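Local coordinates for protein phosphoribosyltransferase (Thermus thermophilus, PDB 1WD5) that is a predicted phosphoribosyltransferase of the type I fold, probably acting as a glycosyltransferase, though its substrate has not been established, at residues 13-23 and 149-157; 24-35 and 41-52. All coordinates share one frame; numbering follows the deposited sequence.

Interaction 1. Residues 13-23 and 149-157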
loop_
_atom_site.group_PDB
_atom_site.type_symbol
_atom_site.label_atom_id
_atom_site.label_comp_id
_atom_site.label_asym_id
_atom_site.label_seq_id
_atom_site.Cartn_x
_atom_site.Cartn_y
_atom_site.Cartn_z
ATOM N N LEU A 13 -9.531 -7.845 -9.645
ATOM C CA LEU A 13 -8.092 -7.758 -9.427
ATOM C C LEU A 13 -7.531 -9.136 -9.098
ATOM O O LEU A 13 -6.460 -9.517 -9.583
ATOM C CB LEU A 13 -7.787 -6.782 -8.288
ATOM C CG LEU A 13 -6.338 -6.310 -8.187
ATOM C CD1 LEU A 13 -5.917 -5.661 -9.504
ATOM C CD2 LEU A 13 -6.200 -5.314 -7.036
ATOM N N ALA A 14 -8.255 -9.884 -8.269
ATOM C CA ALA A 14 -7.826 -11.228 -7.889
ATOM C C ALA A 14 -7.745 -12.116 -9.130
ATOM O O ALA A 14 -6.862 -12.965 -9.241
ATOM C CB ALA A 14 -8.803 -11.826 -6.888
ATOM N N GLU A 15 -8.672 -11.913 -10.059
ATOM C CA GLU A 15 -8.703 -12.684 -11.298
ATOM C C GLU A 15 -7.500 -12.343 -12.187
ATOM O O GLU A 15 -6.924 -13.217 -12.832
ATOM C CB GLU A 15 -10.025 -12.423 -12.037
ATOM C CG GLU A 15 -11.205 -13.216 -11.468
ATOM C CD GLU A 15 -12.560 -12.604 -11.789
ATOM O OE1 GLU A 15 -12.670 -11.844 -12.776
ATOM O OE2 GLU A 15 -13.529 -12.894 -11.053
ATOM N N ALA A 16 -7.115 -11.073 -12.212
ATOM C CA ALA A 16 -5.967 -10.655 -13.015
ATOM C C ALA A 16 -4.669 -11.188 -12.403
ATOM O O ALA A 16 -3.674 -11.384 -13.105
ATOM C CB ALA A 16 -5.913 -9.128 -13.102
ATOM N N LEU A 17 -4.688 -11.435 -11.094
ATOM C CA LEU A 17 -3.505 -11.926 -10.384
ATOM C C LEU A 17 -3.340 -13.444 -10.388
ATOM O O LEU A 17 -2.224 -13.950 -10.259
ATOM C CB LEU A 17 -3.531 -11.447 -8.930
ATOM C CG LEU A 17 -3.406 -9.948 -8.650
ATOM C CD1 LEU A 17 -3.752 -9.680 -7.188
ATOM C CD2 LEU A 17 -1.990 -9.474 -8.954
ATOM N N ALA A 18 -4.450 -14.164 -10.528
ATOM C CA ALA A 18 -4.432 -15.627 -10.517
ATOM C C ALA A 18 -3.387 -16.285 -11.424
ATOM O O ALA A 18 -2.733 -17.249 -11.028
ATOM C CB ALA A 18 -5.822 -16.164 -10.860
ATOM N N PRO A 19 -3.220 -15.779 -12.655
ATOM C CA PRO A 19 -2.239 -16.368 -13.576
ATOM C C PRO A 19 -0.771 -16.209 -13.175
ATOM O O PRO A 19 0.085 -16.949 -13.658
ATOM C CB PRO A 19 -2.535 -15.659 -14.901
ATOM C CG PRO A 19 -3.971 -15.232 -14.767
ATOM C CD PRO A 19 -4.030 -14.762 -13.341
ATOM N N LEU A 20 -0.483 -15.252 -12.294
ATOM C CA LEU A 20 0.892 -14.987 -11.871
ATOM C C LEU A 20 1.585 -16.101 -11.098
ATOM O O LEU A 20 2.802 -16.081 -10.943
ATOM C CB LEU A 20 0.951 -13.700 -11.049
ATOM C CG LEU A 20 0.533 -12.425 -11.782
ATOM C CD1 LEU A 20 0.726 -11.229 -10.863
ATOM C CD2 LEU A 20 1.360 -12.263 -13.045
ATOM N N GLY A 21 0.818 -17.058 -10.591
ATOM C CA GLY A 21 1.421 -18.159 -9.857
ATOM C C GLY A 21 1.901 -17.837 -8.453
ATOM O O GLY A 21 2.846 -18.453 -7.960
ATOM N N LEU A 22 1.263 -16.874 -7.802
ATOM C CA LEU A 22 1.640 -16.516 -6.442
ATOM C C LEU A 22 1.227 -17.670 -5.545
ATOM O O LEU A 22 0.215 -18.313 -5.796
ATOM C CB LEU A 22 0.918 -15.242 -6.019
ATOM C CG LEU A 22 1.268 -14.012 -6.857
ATOM C CD1 LEU A 22 0.253 -12.915 -6.611
ATOM C CD2 LEU A 22 2.675 -13.547 -6.508
ATOM N N GLU A 23 2.005 -17.941 -4.504
ATOM C CA GLU A 23 1.677 -19.035 -3.596
ATOM C C GLU A 23 1.326 -18.530 -2.199
ATOM O O GLU A 23 2.160 -17.922 -1.531
ATOM C CB GLU A 23 2.851 -20.011 -3.518
ATOM C CG GLU A 23 3.256 -20.564 -4.876
ATOM C CD GLU A 23 4.409 -21.542 -4.793
ATOM O OE1 GLU A 23 5.474 -21.169 -4.253
ATOM O OE2 GLU A 23 4.251 -22.686 -5.272
ATOM N N ARG A 149 9.908 -12.761 -0.810
ATOM C CA ARG A 149 10.346 -13.569 -1.944
ATOM C C ARG A 149 10.016 -12.864 -3.251
ATOM O O ARG A 149 10.797 -12.892 -4.205
ATOM C CB ARG A 149 9.655 -14.938 -1.925
ATOM C CG ARG A 149 10.145 -15.876 -3.013
ATOM C CD ARG A 149 9.564 -17.276 -2.878
ATOM N NE ARG A 149 8.155 -17.352 -3.256
ATOM C CZ ARG A 149 7.468 -18.488 -3.327
ATOM N NH1 ARG A 149 8.062 -19.642 -3.043
ATOM N NH2 ARG A 149 6.194 -18.481 -3.693
ATOM N N ARG A 150 8.857 -12.221 -3.282
ATOM C CA ARG A 150 8.404 -11.523 -4.474
ATOM C C ARG A 150 7.413 -10.432 -4.080
ATOM O O ARG A 150 6.659 -10.582 -3.114
ATOM C CB ARG A 150 7.735 -12.528 -5.408
ATOM C CG ARG A 150 7.173 -11.952 -6.686
ATOM C CD ARG A 150 6.462 -13.044 -7.470
ATOM N NE ARG A 150 5.881 -12.548 -8.712
ATOM C CZ ARG A 150 5.186 -13.301 -9.558
ATOM N NH1 ARG A 150 4.984 -14.585 -9.291
ATOM N NH2 ARG A 150 4.694 -12.771 -10.670
ATOM N N VAL A 151 7.421 -9.333 -4.826
ATOM C CA VAL A 151 6.515 -8.227 -4.553
ATOM C C VAL A 151 5.773 -7.829 -5.824
ATOM O O VAL A 151 6.379 -7.652 -6.887
ATOM C CB VAL A 151 7.279 -6.995 -4.007
ATOM C CG1 VAL A 151 6.298 -5.892 -3.640
ATOM C CG2 VAL A 151 8.105 -7.395 -2.793
ATOM N N VAL A 152 4.454 -7.709 -5.711
ATOM C CA VAL A 152 3.620 -7.319 -6.839
ATOM C C VAL A 152 2.684 -6.203 -6.419
ATOM O O VAL A 152 1.998 -6.309 -5.400
ATOM C CB VAL A 152 2.749 -8.492 -7.346
ATOM C CG1 VAL A 152 1.825 -8.007 -8.457
ATOM C CG2 VAL A 152 3.625 -9.624 -7.848
ATOM N N VAL A 153 2.662 -5.127 -7.196
ATOM C CA VAL A 153 1.769 -4.011 -6.918
ATOM C C VAL A 153 0.505 -4.255 -7.736
ATOM O O VAL A 153 0.573 -4.394 -8.958
ATOM C CB VAL A 153 2.388 -2.669 -7.349
ATOM C CG1 VAL A 153 1.337 -1.566 -7.287
ATOM C CG2 VAL A 153 3.567 -2.331 -6.445
ATOM N N ALA A 154 -0.644 -4.311 -7.069
ATOM C CA ALA A 154 -1.902 -4.556 -7.764
ATOM C C ALA A 154 -2.944 -3.493 -7.429
ATOM O O ALA A 154 -3.278 -3.285 -6.259
ATOM C CB ALA A 154 -2.426 -5.943 -7.408
ATOM N N VAL A 155 -3.462 -2.833 -8.463
ATOM C CA VAL A 155 -4.452 -1.775 -8.278
ATOM C C VAL A 155 -5.530 -1.767 -9.361
ATOM O O VAL A 155 -5.250 -2.009 -10.532
ATOM C CB VAL A 155 -3.773 -0.395 -8.280
ATOM C CG1 VAL A 155 -2.766 -0.306 -7.143
ATOM C CG2 VAL A 155 -3.069 -0.172 -9.616
ATOM N N PRO A 156 -6.781 -1.481 -8.977
ATOM C CA PRO A 156 -7.901 -1.434 -9.921
ATOM C C PRO A 156 -7.721 -0.357 -10.994
ATOM O O PRO A 156 -7.974 -0.600 -12.168
ATOM C CB PRO A 156 -9.098 -1.143 -9.021
ATOM C CG PRO A 156 -8.711 -1.802 -7.733
ATOM C CD PRO A 156 -7.267 -1.374 -7.592
ATOM N N VAL A 157 -7.291 0.834 -10.587
ATOM C CA VAL A 157 -7.094 1.928 -11.533
ATOM C C VAL A 157 -5.889 2.784 -11.162
ATOM O O VAL A 157 -5.602 2.985 -9.985
ATOM C CB VAL A 157 -8.344 2.828 -11.611
ATOM C CG1 VAL A 157 -8.548 3.557 -10.296
ATOM C CG2 VAL A 157 -8.196 3.821 -12.757
HETATM O O HOH W 1 7.810 -22.656 -3.527
#
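Leu13 and Leu17, one helical turn apart, close over the methyl of Ala154, and this is the tight end of the contact. Leu13 brings its CD2 to 3.8 Å from Ala154 CB; Leu13 CD2 also lies against the Ala154 carbonyl and Pro156 CD. Leu17 touches with CD2, 3.9 Å from Ala154 CB; it then slides past Val152 in the opposite direction, CD2 lying 4.1 Å from Val152 CG1. With CG anti to the backbone N (chi1 -165°), Leu13 swings beside its own carbonyl carbon and down onto the strand. Val152 is met a second time by Leu20, tip to tip, through Leu20 CD1. The side chains here are all apolar, and all but Leu20 are buried.

Toward the start of the strand the packing gives way to polar bonds near solvent. Arg150 runs out fully extended, and its NH1 donates to Leu20 O at 3.1 Å; the bond is fairly straight, and the oxygen lies at the edge of the guanidinium, although the nitrogen stands above the carbonyl plane. Leu22 CD2 lies over one face of the Arg150 guanidinium, 3.5 Å above its plane and displaced toward the rim, while Arg150 NH2 is salt-bridged to Glu171. Farther out, Arg149 bends at chi3 (73°) and puts NH2 2.8 Å from Glu23 OE1, a salt bridge to the anti lone pair with the two planes nearly coplanar. A water links the same oxygen to Arg149 NH1, and Arg149 NH2 is also salt-bridged to Asp122, its stronger partner.

The segment 13-17 of helix 6-17 runs roughly opposite to strand 150-155, at an angle of 144°, the two axes coming within 9.2 Å. Strand 122-126 flanks this strand on one edge and strand 171-174 on the other, while helix 33-45 packs beside Leu13 and Leu17.

Interaction 2. Residues 24-35 and 41-52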
loop_
_atom_site.group_PDB
_atom_site.type_symbol
_atom_site.label_atom_id
_atom_site.label_comp_id
_atom_site.label_asym_id
_atom_site.label_seq_id
_atom_site.Cartn_x
_atom_site.Cartn_y
_atom_site.Cartn_z
ATOM N N ALA A 24 0.091 -18.790 -1.769
ATOM C CA ALA A 24 -0.382 -18.357 -0.453
ATOM C C ALA A 24 0.226 -16.992 -0.151
ATOM O O ALA A 24 0.963 -16.822 0.819
ATOM C CB ALA A 24 0.035 -19.365 0.610
ATOM N N PRO A 25 -0.084 -15.997 -0.990
ATOM C CA PRO A 25 0.444 -14.644 -0.821
ATOM C C PRO A 25 -0.074 -13.877 0.384
ATOM O O PRO A 25 -1.172 -14.126 0.871
ATOM C CB PRO A 25 0.053 -13.969 -2.127
ATOM C CG PRO A 25 -1.286 -14.583 -2.404
ATOM C CD PRO A 25 -1.044 -16.051 -2.108
ATOM N N VAL A 26 0.750 -12.957 0.874
ATOM C CA VAL A 26 0.364 -12.091 1.971
ATOM C C VAL A 26 -0.101 -10.861 1.200
ATOM O O VAL A 26 0.692 -10.234 0.494
ATOM C CB VAL A 26 1.570 -11.701 2.858
ATOM C CG1 VAL A 26 1.132 -10.723 3.934
ATOM C CG2 VAL A 26 2.165 -12.940 3.492
ATOM N N VAL A 27 -1.385 -10.543 1.300
ATOM C CA VAL A 27 -1.951 -9.397 0.597
ATOM C C VAL A 27 -2.020 -8.207 1.548
ATOM O O VAL A 27 -2.787 -8.214 2.511
ATOM C CB VAL A 27 -3.364 -9.723 0.073
ATOM C CG1 VAL A 27 -3.884 -8.584 -0.796
ATOM C CG2 VAL A 27 -3.327 -11.018 -0.725
ATOM N N LEU A 28 -1.208 -7.191 1.270
ATOM C CA LEU A 28 -1.150 -5.993 2.102
ATOM C C LEU A 28 -1.953 -4.850 1.505
ATOM O O LEU A 28 -1.700 -4.425 0.378
ATOM C CB LEU A 28 0.304 -5.547 2.277
ATOM C CG LEU A 28 1.264 -6.580 2.872
ATOM C CD1 LEU A 28 2.643 -5.955 3.032
ATOM C CD2 LEU A 28 0.738 -7.061 4.223
ATOM N N GLY A 29 -2.919 -4.349 2.268
ATOM C CA GLY A 29 -3.730 -3.252 1.782
ATOM C C GLY A 29 -3.366 -1.933 2.437
ATOM O O GLY A 29 -3.111 -1.881 3.642
ATOM N N LEU A 30 -3.316 -0.867 1.646
ATOM C CA LEU A 30 -3.013 0.451 2.192
ATOM C C LEU A 30 -4.298 0.988 2.815
ATOM O O LEU A 30 -5.365 0.871 2.228
ATOM C CB LEU A 30 -2.540 1.403 1.088
ATOM C CG LEU A 30 -1.078 1.312 0.632
ATOM C CD1 LEU A 30 -0.781 -0.062 0.057
ATOM C CD2 LEU A 30 -0.816 2.389 -0.414
ATOM N N PRO A 31 -4.211 1.577 4.018
ATOM C CA PRO A 31 -5.383 2.129 4.712
ATOM C C PRO A 31 -5.963 3.294 3.911
ATOM O O PRO A 31 -5.201 4.053 3.312
ATOM C CB PRO A 31 -4.809 2.606 6.048
ATOM C CG PRO A 31 -3.548 1.796 6.216
ATOM C CD PRO A 31 -2.991 1.759 4.820
ATOM N N ARG A 32 -7.289 3.435 3.871
ATOM C CA ARG A 32 -8.229 2.529 4.528
ATOM C C ARG A 32 -9.057 1.775 3.484
ATOM O O ARG A 32 -9.276 0.573 3.610
ATOM C CB ARG A 32 -9.160 3.303 5.470
ATOM C CG ARG A 32 -8.438 3.922 6.675
ATOM C CD ARG A 32 -9.411 4.388 7.757
ATOM N NE ARG A 32 -10.212 5.540 7.352
ATOM C CZ ARG A 32 -9.775 6.797 7.333
ATOM N NH1 ARG A 32 -8.531 7.088 7.697
ATOM N NH2 ARG A 32 -10.591 7.773 6.956
ATOM N N GLY A 33 -9.511 2.484 2.453
ATOM C CA GLY A 33 -10.301 1.849 1.413
ATOM C C GLY A 33 -9.564 0.690 0.763
ATOM O O GLY A 33 -10.177 -0.294 0.335
ATOM N N GLY A 34 -8.241 0.806 0.693
ATOM C CA GLY A 34 -7.437 -0.240 0.095
ATOM C C GLY A 34 -7.547 -1.572 0.816
ATOM O O GLY A 34 -7.353 -2.629 0.213
ATOM N N VAL A 35 -7.861 -1.532 2.106
ATOM C CA VAL A 35 -7.982 -2.758 2.884
ATOM C C VAL A 35 -9.190 -3.559 2.415
ATOM O O VAL A 35 -9.181 -4.783 2.474
ATOM C CB VAL A 35 -8.097 -2.456 4.400
ATOM C CG1 VAL A 35 -8.325 -3.746 5.181
ATOM C CG2 VAL A 35 -6.820 -1.783 4.891
ATOM N N VAL A 41 -9.283 -9.639 -2.358
ATOM C CA VAL A 41 -8.231 -10.335 -3.101
ATOM C C VAL A 41 -7.721 -11.522 -2.295
ATOM O O VAL A 41 -7.603 -12.628 -2.812
ATOM C CB VAL A 41 -7.035 -9.403 -3.407
ATOM C CG1 VAL A 41 -5.851 -10.225 -3.915
ATOM C CG2 VAL A 41 -7.431 -8.369 -4.452
ATOM N N ALA A 42 -7.426 -11.286 -1.022
ATOM C CA ALA A 42 -6.922 -12.338 -0.151
ATOM C C ALA A 42 -7.890 -13.518 -0.086
ATOM O O ALA A 42 -7.468 -14.674 -0.104
ATOM C CB ALA A 42 -6.673 -11.782 1.250
ATOM N N ARG A 43 -9.186 -13.231 -0.018
ATOM C CA ARG A 43 -10.183 -14.300 0.046
ATOM C C ARG A 43 -10.289 -15.083 -1.263
ATOM O O ARG A 43 -10.510 -16.294 -1.250
ATOM C CB ARG A 43 -11.553 -13.722 0.428
ATOM C CG ARG A 43 -11.594 -13.155 1.842
ATOM C CD ARG A 43 -12.897 -12.412 2.156
ATOM N NE ARG A 43 -12.855 -11.899 3.525
ATOM C CZ ARG A 43 -12.961 -12.667 4.604
ATOM N NH1 ARG A 43 -13.134 -13.978 4.470
ATOM N NH2 ARG A 43 -12.851 -12.137 5.814
ATOM N N ARG A 44 -10.125 -14.403 -2.393
ATOM C CA ARG A 44 -10.223 -15.081 -3.684
ATOM C C ARG A 44 -8.963 -15.873 -4.029
ATOM O O ARG A 44 -9.043 -16.912 -4.678
ATOM C CB ARG A 44 -10.534 -14.074 -4.798
ATOM C CG ARG A 44 -11.775 -13.237 -4.522
ATOM C CD ARG A 44 -12.727 -13.211 -5.696
ATOM N NE ARG A 44 -14.029 -12.667 -5.308
ATOM C CZ ARG A 44 -15.165 -12.940 -5.938
ATOM N NH1 ARG A 44 -15.160 -13.747 -6.988
ATOM N NH2 ARG A 44 -16.310 -12.420 -5.509
ATOM N N LEU A 45 -7.805 -15.399 -3.584
ATOM C CA LEU A 45 -6.547 -16.091 -3.872
ATOM C C LEU A 45 -6.139 -17.103 -2.801
ATOM O O LEU A 45 -5.127 -17.786 -2.941
ATOM C CB LEU A 45 -5.411 -15.079 -4.052
ATOM C CG LEU A 45 -5.423 -14.177 -5.289
ATOM C CD1 LEU A 45 -4.223 -13.243 -5.245
ATOM C CD2 LEU A 45 -5.375 -15.028 -6.543
ATOM N N GLY A 46 -6.921 -17.203 -1.733
ATOM C CA GLY A 46 -6.576 -18.126 -0.670
ATOM C C GLY A 46 -5.333 -17.646 0.058
ATOM O O GLY A 46 -4.524 -18.445 0.540
ATOM N N GLY A 47 -5.175 -16.328 0.132
ATOM C CA GLY A 47 -4.025 -15.756 0.805
ATOM C C GLY A 47 -4.356 -15.246 2.196
ATOM O O GLY A 47 -5.402 -15.576 2.762
ATOM N N GLU A 48 -3.460 -14.429 2.738
ATOM C CA GLU A 48 -3.619 -13.863 4.073
ATOM C C GLU A 48 -3.654 -12.334 4.020
ATOM O O GLU A 48 -2.778 -11.704 3.431
ATOM C CB GLU A 48 -2.465 -14.342 4.958
ATOM C CG GLU A 48 -2.358 -13.648 6.302
ATOM C CD GLU A 48 -1.372 -14.334 7.230
ATOM O OE1 GLU A 48 -0.307 -14.772 6.747
ATOM O OE2 GLU A 48 -1.657 -14.427 8.443
ATOM N N LEU A 49 -4.663 -11.739 4.647
ATOM C CA LEU A 49 -4.819 -10.287 4.640
ATOM C C LEU A 49 -4.190 -9.574 5.830
ATOM O O LEU A 49 -4.265 -10.037 6.967
ATOM C CB LEU A 49 -6.309 -9.933 4.557
ATOM C CG LEU A 49 -6.778 -8.470 4.552
ATOM C CD1 LEU A 49 -6.700 -7.882 5.944
ATOM C CD2 LEU A 49 -5.948 -7.663 3.565
ATOM N N ASP A 50 -3.552 -8.445 5.547
ATOM C CA ASP A 50 -2.952 -7.618 6.585
ATOM C C ASP A 50 -2.867 -6.207 6.032
ATOM O O ASP A 50 -3.165 -5.964 4.858
ATOM C CB ASP A 50 -1.554 -8.120 6.984
ATOM C CG ASP A 50 -1.043 -7.466 8.266
ATOM O OD1 ASP A 50 -1.822 -6.751 8.932
ATOM O OD2 ASP A 50 0.136 -7.670 8.617
ATOM N N VAL A 51 -2.478 -5.273 6.882
ATOM C CA VAL A 51 -2.374 -3.892 6.466
ATOM C C VAL A 51 -0.906 -3.488 6.449
ATOM O O VAL A 51 -0.100 -4.020 7.213
ATOM C CB VAL A 51 -3.139 -2.984 7.446
ATOM C CG1 VAL A 51 -2.553 -3.137 8.849
ATOM C CG2 VAL A 51 -3.064 -1.545 6.997
ATOM N N VAL A 52 -0.556 -2.567 5.557
ATOM C CA VAL A 52 0.811 -2.077 5.496
ATOM C C VAL A 52 0.726 -0.696 6.115
ATOM O O VAL A 52 -0.089 0.132 5.701
ATOM C CB VAL A 52 1.355 -2.013 4.041
ATOM C CG1 VAL A 52 0.452 -1.173 3.161
ATOM C CG2 VAL A 52 2.771 -1.459 4.051
#
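Val27 pairs with Leu49 at the middle of a parallel ladder that zips strand 26-29 to strand 48-51. Five backbone bonds hold it, running alternately each way: Glu48 N donates to Pro25 O at 3.0 Å, Val27 N reaches Glu48 O at 2.8 Å, Val27 O receives Asp50 N at 3.1 Å, and Gly29 N then donates to Asp50 O. At the far end Val52 N approaches Gly29 O at 3.3 Å from above the carbonyl plane.

Side chains then close the two faces. On one, Val27 meets the returning helix: its CG1 lies 4.0 Å from Val41 CG1, the two side chains crossing at about a right angle, and its CG2 sits over Ala42. Also on the Val27 face, Val51 holds CG2 anti to its backbone N, placing it tightly against Pro31 CG, 3.5 Å away. On the other, Leu28 lies alongside Asp50, with CD2 3.7 Å from Asp50 CB. Leu30 CD1 meets Val52 CG1 at 3.5 Å.

Farther out, Asp50 is gripped by Arg110 and the backbone N of Ala116, and Glu48 by Arg113 and Arg121, so both carboxylates are held by partners beyond the strands. Helix 33-45 makes the beta-alpha-beta crossover between these strands; strand 122-126 hydrogen-bonds to the other edge of 26-29, while helices 6-17 and 196-204 pack around the crossover helix and the Val27 face.

Interactions 1 and 2 have centres about 11 Å apart and share one mixed sheet, in which strand 122-126 separates strand 26-29 from strand 150-155. Along the chain, helix 6-17 comes first, the unit 24-52 of interaction 2 follows directly, and strand 150-155 arrives about a hundred residues later, so the longer-range contact brackets the local one. They meet where helices 6-17 and 33-45 pack side by side: Ala14 CB lies 3.5 Å from Arg44 CB, and Leu17 CD1 is 3.9 Å from Val41 CG1. The N-terminal helix thus joins the crossover unit to the later strands of the predicted phosphoribosyltransferase domain.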